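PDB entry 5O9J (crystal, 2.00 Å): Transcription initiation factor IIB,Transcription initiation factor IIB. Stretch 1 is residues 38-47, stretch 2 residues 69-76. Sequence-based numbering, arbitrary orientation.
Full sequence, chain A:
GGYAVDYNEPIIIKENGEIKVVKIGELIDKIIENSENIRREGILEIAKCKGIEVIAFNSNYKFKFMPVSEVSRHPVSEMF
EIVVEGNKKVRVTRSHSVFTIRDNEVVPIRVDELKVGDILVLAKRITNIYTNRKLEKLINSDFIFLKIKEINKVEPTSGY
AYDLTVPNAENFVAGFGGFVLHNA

Stretch 1, residues 38-47: IRREGILEIA
Stretch 2 69-76: SEVSRHPV

Two salt bridges brace this sheet contact: one links directly paired neighbours, while the other reaches across the intervening strand. Arg 39, on the outer arm of a hairpin, extends its side chain (chi1 p, chi2 and chi3 t, chi4 -85°) past strand 44-47 to Glu 70 (p, t), with NH1 to OE1 at 3.2 Å and a weak second bond from NH2 to OE1 at 3.4 Å.

The hairpin of stretch 1 is built from strands 38-41 and 44-47, joined by a type II' turn from Glu 41 to Leu 44. Gly 42, at phi/psi 74/-115, takes a positive phi that favours glycine. Arg 39 and Ile 46 pair through backbone hydrogen bonds of 2.8 Å (Arg 39 N to Ile 46 O) and 2.9 Å (Ile 46 N to Arg 39 O).

Strand 70-75 (phi/psi near -145/160 through His 74) runs antiparallel to 44-47 (near -105/125), their axes at 161° and 4.7 Å apart at closest approach. Glu 45 faces Arg 73 in a hydrogen-bonded pair: Glu 45 N to Arg 73 O is 3.0 Å, Arg 73 N to Glu 45 O 3.1 Å. Ala 47 and Val 71 repeat the pattern more tightly, with Ala 47 N to Val 71 O at 2.8 Å and Val 71 N to Ala 47 O at 2.7 Å. Between them, Ile 46 and Ser 72 form the non-hydrogen-bonded pair, CA to CA 4.3 Å.

Side chains alternate accordingly. Glu 45, Arg 73, Ala 47 and Val 71 share one face, where an extended Arg 73 (p, t, t, chi4 -174°) sets NE 2.9 Å from OE1 of Glu 45 (chi1 -119°, chi2 t), near the guanidinium plane, so charge and hydrogen bonding coincide. The rule: opposite charges on a paired position reinforce register. Ile 46 (m, t) and Ser 72 (p) occupy the other face; their close backbones let side chains touch, Ile 46 CG1 to Ser 72 CB 3.7 Å. Near the turn, Leu 44 (chi1 -104°, chi2 t) brings methyl CD2 obliquely to the His 74 ring (chi1 p, chi2 92°), 3.6 Å from its CD2, and Ile 43 (p, t) makes an apolar contact, CB to Pro 75 CD 4.0 Å.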

# COMPACT_ATOMS: atom_id res chain seq x y z
N ILE A 38 -17.82 -8.50 12.01
CA ILE A 38 -16.96 -9.24 11.11
C ILE A 38 -17.82 -10.04 10.14
O ILE A 38 -18.79 -10.66 10.55
CB ILE A 38 -16.01 -10.19 11.86
CG1 ILE A 38 -15.27 -9.44 12.96
CG2 ILE A 38 -15.02 -10.83 10.88
CD1 ILE A 38 -14.39 -10.32 13.81
N ARG A 39 -17.46 -9.99 8.87
CA ARG A 39 -18.08 -10.87 7.88
C ARG A 39 -16.96 -11.52 7.09
O ARG A 39 -15.80 -11.12 7.20
CB ARG A 39 -19.03 -10.10 6.96
CG ARG A 39 -18.36 -9.19 5.95
CD ARG A 39 -19.40 -8.51 5.06
NE ARG A 39 -18.79 -7.90 3.88
CZ ARG A 39 -18.27 -6.67 3.87
NH1 ARG A 39 -18.28 -5.93 4.97
NH2 ARG A 39 -17.73 -6.19 2.75
N ARG A 40 -17.29 -12.54 6.30
CA ARG A 40 -16.27 -13.25 5.55
C ARG A 40 -16.56 -13.32 4.06
O ARG A 40 -17.72 -13.36 3.63
CB ARG A 40 -16.10 -14.67 6.10
CG ARG A 40 -15.46 -14.72 7.48
CD ARG A 40 -15.11 -16.15 7.84
NE ARG A 40 -14.00 -16.22 8.80
CZ ARG A 40 -12.72 -16.21 8.45
NH1 ARG A 40 -12.37 -16.11 7.18
NH2 ARG A 40 -11.78 -16.28 9.39
N GLU A 41 -15.49 -13.32 3.28
CA GLU A 41 -15.56 -13.55 1.84
C GLU A 41 -14.46 -14.55 1.51
O GLU A 41 -13.42 -14.19 0.95
CB GLU A 41 -15.39 -12.26 1.05
CG GLU A 41 -16.48 -11.23 1.31
CD GLU A 41 -16.45 -10.07 0.33
OE1 GLU A 41 -15.62 -10.12 -0.61
OE2 GLU A 41 -17.25 -9.12 0.49
N GLY A 42 -14.68 -15.80 1.89
CA GLY A 42 -13.68 -16.83 1.74
C GLY A 42 -12.58 -16.67 2.77
O GLY A 42 -12.82 -16.78 3.98
N ILE A 43 -11.38 -16.40 2.29
CA ILE A 43 -10.22 -16.20 3.15
C ILE A 43 -10.23 -14.81 3.75
O ILE A 43 -9.43 -14.50 4.64
CB ILE A 43 -8.90 -16.41 2.38
CG1 ILE A 43 -8.89 -15.55 1.11
CG2 ILE A 43 -8.72 -17.88 2.04
CD1 ILE A 43 -7.62 -15.69 0.28
N LEU A 44 -11.15 -13.97 3.28
CA LEU A 44 -11.22 -12.57 3.68
C LEU A 44 -12.05 -12.34 4.94
O LEU A 44 -13.24 -12.64 4.96
CB LEU A 44 -11.80 -11.73 2.54
CG LEU A 44 -10.86 -10.86 1.71
CD1 LEU A 44 -11.68 -9.81 0.98
CD2 LEU A 44 -9.79 -10.21 2.58
N GLU A 45 -11.41 -11.78 5.96
CA GLU A 45 -12.07 -11.31 7.18
C GLU A 45 -12.28 -9.81 7.10
O GLU A 45 -11.31 -9.06 7.02
CB GLU A 45 -11.23 -11.64 8.40
CG GLU A 45 -11.86 -12.56 9.43
CD GLU A 45 -10.85 -13.01 10.49
OE1 GLU A 45 -9.65 -13.15 10.17
OE2 GLU A 45 -11.26 -13.20 11.66
N ILE A 46 -13.53 -9.36 7.13
CA ILE A 46 -13.83 -7.94 6.96
C ILE A 46 -14.57 -7.38 8.16
O ILE A 46 -15.58 -7.93 8.59
CB ILE A 46 -14.68 -7.70 5.71
CG1 ILE A 46 -13.94 -8.18 4.46
CG2 ILE A 46 -15.05 -6.23 5.59
CD1 ILE A 46 -14.87 -8.56 3.32
N ALA A 47 -14.07 -6.27 8.70
CA ALA A 47 -14.76 -5.56 9.77
C ALA A 47 -15.05 -4.16 9.33
O ALA A 47 -14.17 -3.48 8.80
CB ALA A 47 -13.93 -5.55 11.05
N SER A 69 -13.90 3.09 5.90
CA SER A 69 -15.23 2.52 6.11
C SER A 69 -15.14 1.12 6.71
O SER A 69 -15.92 0.77 7.59
CB SER A 69 -16.01 2.48 4.80
OG SER A 69 -15.27 1.77 3.82
N GLU A 70 -14.19 0.33 6.23
CA GLU A 70 -13.98 -1.02 6.73
C GLU A 70 -12.52 -1.42 6.61
O GLU A 70 -11.75 -0.80 5.86
CB GLU A 70 -14.88 -2.02 5.99
CG GLU A 70 -14.64 -2.06 4.49
CD GLU A 70 -15.55 -3.04 3.74
OE1 GLU A 70 -16.72 -3.23 4.15
OE2 GLU A 70 -15.07 -3.60 2.73
N VAL A 71 -12.12 -2.43 7.37
CA VAL A 71 -10.77 -2.98 7.26
C VAL A 71 -10.88 -4.47 7.03
O VAL A 71 -11.91 -5.07 7.32
CB VAL A 71 -9.92 -2.72 8.52
CG1 VAL A 71 -9.82 -1.22 8.82
CG2 VAL A 71 -10.49 -3.47 9.71
N SER A 72 -9.82 -5.07 6.51
CA SER A 72 -9.85 -6.49 6.28
C SER A 72 -8.44 -7.06 6.26
O SER A 72 -7.46 -6.33 6.18
CB SER A 72 -10.58 -6.81 4.96
OG SER A 72 -9.80 -6.49 3.83
N ARG A 73 -8.36 -8.39 6.35
CA ARG A 73 -7.11 -9.11 6.29
C ARG A 73 -7.38 -10.46 5.65
O ARG A 73 -8.52 -10.94 5.66
CB ARG A 73 -6.51 -9.30 7.69
CG ARG A 73 -7.32 -10.25 8.58
CD ARG A 73 -6.79 -10.36 10.01
NE ARG A 73 -7.70 -11.14 10.86
CZ ARG A 73 -7.56 -11.30 12.17
NH1 ARG A 73 -6.55 -10.73 12.81
NH2 ARG A 73 -8.44 -12.03 12.85
N HIS A 74 -6.34 -11.07 5.08
CA HIS A 74 -6.42 -12.44 4.59
C HIS A 74 -5.04 -13.07 4.67
O HIS A 74 -4.03 -12.36 4.65
CB HIS A 74 -6.98 -12.50 3.16
CG HIS A 74 -6.20 -11.71 2.16
ND1 HIS A 74 -5.17 -12.24 1.41
CD2 HIS A 74 -6.32 -10.41 1.77
CE1 HIS A 74 -4.68 -11.32 0.61
NE2 HIS A 74 -5.35 -10.19 0.80
N PRO A 75 -4.99 -14.42 4.82
CA PRO A 75 -3.70 -15.11 4.86
C PRO A 75 -2.99 -15.04 3.52
O PRO A 75 -3.63 -15.12 2.47
CB PRO A 75 -4.08 -16.57 5.18
CG PRO A 75 -5.46 -16.50 5.73
CD PRO A 75 -6.11 -15.33 5.05
N VAL A 76 -1.67 -14.90 3.56
CA VAL A 76 -0.87 -14.90 2.34
C VAL A 76 0.42 -15.67 2.55
O VAL A 76 1.03 -15.59 3.62
CB VAL A 76 -0.54 -13.46 1.88
CG1 VAL A 76 -1.74 -12.85 1.19
CG2 VAL A 76 -0.13 -12.61 3.06